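Local coordinates for protein PCP domain (Thermobifida fusca, PDB 7KW3) that probably carries amino acid or peptide intermediates on a phosphopantetheine arm during non-ribosomal peptide synthesis, as the peptidyl carrier protein domain of a synthetase, at residues A68-A71 against A72-Q75. Residues are numbered along the deposited sequence; the frame is centred on the assembly and turned at random.
Sequences ADLA and AVAQ
Leu-70 and Val-73 touch lightly, one helical turn apart (i, i+3), Leu-70 CD1 lying 4.2 Å from Val-73 CG2. The leucine CB leaves the turn outward, and with CG opposite the backbone N (chi1 -176°) the chain extends into the buried interior, where the side chain has Leu-13, Tyr-17, Ile-56 and Val-61 as neighbours; a long branched apolar chain suits that depth. Beta-branching at Val-73 puts CG2, set between its own N and carbonyl carbon, 3.3 Å from Leu-70 O, while the partly exposed side chain also packs on His-60 and His-64. Helix 67-73, the last of the four-helix carrier-protein fold, gives way here to loop. The backbone bonds are weak and shared: Ala-72 N reaches both Ala-68 O and Asp-69 O, the latter at 3.2 Å, while Leu-70 O receives Val-73 N and Ala-74 N, the second at 3.1 Å, and Ala-74 N also reaches Ala-71 O, a mixture of i+3 and i+4 pairs. Ala-74 then turns extended (psi 155°), its compact methyl fitting where the chain leaves the helix, CB 3.7 Å from Ala-71 O and touching Ile-56. Beyond it Gln-75 enters the short strand 75-76, where its backbone bonds to Glu-55.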
ATOM      1  N   ALA A  68      -4.794  -0.738   5.555  1.00 41.30           N
ATOM      2  CA  ALA A  68      -4.889  -0.051   6.840  1.00 45.80           C
ATOM      3  C   ALA A  68      -3.788  -0.506   7.792  1.00 43.36           C
ATOM      4  O   ALA A  68      -3.243   0.302   8.554  1.00 43.91           O
ATOM      5  CB  ALA A  68      -6.273  -0.275   7.467  1.00 40.36           C
ATOM      6  N   ASP A  69      -3.456  -1.799   7.777  1.00 44.20           N
ATOM      7  CA  ASP A  69      -2.376  -2.286   8.625  1.00 40.92           C
ATOM      8  C   ASP A  69      -1.022  -1.759   8.160  1.00 43.84           C
ATOM      9  O   ASP A  69      -0.171  -1.401   8.981  1.00 44.81           O
ATOM     10  CB  ASP A  69      -2.389  -3.810   8.639  1.00 46.40           C
ATOM     11  CG  ASP A  69      -3.653  -4.363   9.258  1.00 55.98           C
ATOM     12  OD1 ASP A  69      -4.179  -3.705  10.184  1.00 57.73           O
ATOM     13  OD2 ASP A  69      -4.120  -5.437   8.812  1.00 57.93           O
ATOM     14  N   LEU A  70      -0.813  -1.703   6.841  1.00 38.81           N
ATOM     15  CA  LEU A  70       0.446  -1.204   6.310  1.00 38.24           C
ATOM     16  C   LEU A  70       0.613   0.282   6.616  1.00 43.43           C
ATOM     17  O   LEU A  70       1.714   0.734   6.958  1.00 40.09           O
ATOM     18  CB  LEU A  70       0.508  -1.482   4.803  1.00 36.38           C
ATOM     19  CG  LEU A  70       1.804  -1.117   4.082  1.00 40.69           C
ATOM     20  CD1 LEU A  70       2.988  -1.855   4.715  1.00 32.83           C
ATOM     21  CD2 LEU A  70       1.692  -1.446   2.598  1.00 36.39           C
ATOM     22  N   ALA A  71      -0.479   1.052   6.523  1.00 42.27           N
ATOM     23  CA  ALA A  71      -0.411   2.476   6.830  1.00 40.07           C
ATOM     24  C   ALA A  71       0.011   2.710   8.270  1.00 38.40           C
ATOM     25  O   ALA A  71       0.691   3.697   8.565  1.00 40.87           O
ATOM     26  CB  ALA A  71      -1.761   3.140   6.553  1.00 36.28           C
ATOM     27  N   ALA A  72      -0.359   1.799   9.175  1.00 38.36           N
ATOM     28  CA  ALA A  72      -0.056   1.994  10.588  1.00 40.57           C
ATOM     29  C   ALA A  72       1.431   1.815  10.903  1.00 44.29           C
ATOM     30  O   ALA A  72       1.917   2.390  11.885  1.00 47.73           O
ATOM     31  CB  ALA A  72      -0.897   1.041  11.444  1.00 42.84           C
ATOM     32  N   VAL A  73       2.170   1.017  10.116  1.00 38.84           N
ATOM     33  CA  VAL A  73       3.616   0.896  10.338  1.00 43.20           C
ATOM     34  C   VAL A  73       4.448   1.819   9.457  1.00 45.31           C
ATOM     35  O   VAL A  73       5.663   1.940   9.693  1.00 46.17           O
ATOM     36  CB  VAL A  73       4.130  -0.549  10.154  1.00 46.61           C
ATOM     37  CG1 VAL A  73       3.513  -1.472  11.193  1.00 42.66           C
ATOM     38  CG2 VAL A  73       3.868  -1.042   8.747  1.00 39.67           C
ATOM     39  N   ALA A  74       3.851   2.468   8.460  1.00 38.72           N
ATOM     40  CA  ALA A  74       4.603   3.385   7.620  1.00 37.84           C
ATOM     41  C   ALA A  74       5.139   4.555   8.439  1.00 39.27           C
ATOM     42  O   ALA A  74       4.613   4.908   9.498  1.00 41.70           O
ATOM     43  CB  ALA A  74       3.731   3.912   6.478  1.00 36.30           C
ATOM     44  N   GLN A  75       6.220   5.140   7.945  1.00 35.92           N
ATOM     45  CA  GLN A  75       6.664   6.407   8.476  1.00 38.47           C
ATOM     46  C   GLN A  75       6.540   7.472   7.398  1.00 37.39           C
ATOM     47  O   GLN A  75       6.729   7.178   6.213  1.00 41.87           O
ATOM     48  CB  GLN A  75       8.125   6.356   8.975  1.00 38.03           C
ATOM     49  CG  GLN A  75       8.368   5.407  10.109  1.00 35.76           C
ATOM     50  CD  GLN A  75       7.762   5.877  11.419  1.00 40.51           C
ATOM     51  OE1 GLN A  75       7.118   6.916  11.478  1.00 37.36           O
ATOM     52  NE2 GLN A  75       7.969   5.104  12.478  1.00 36.23           N
TER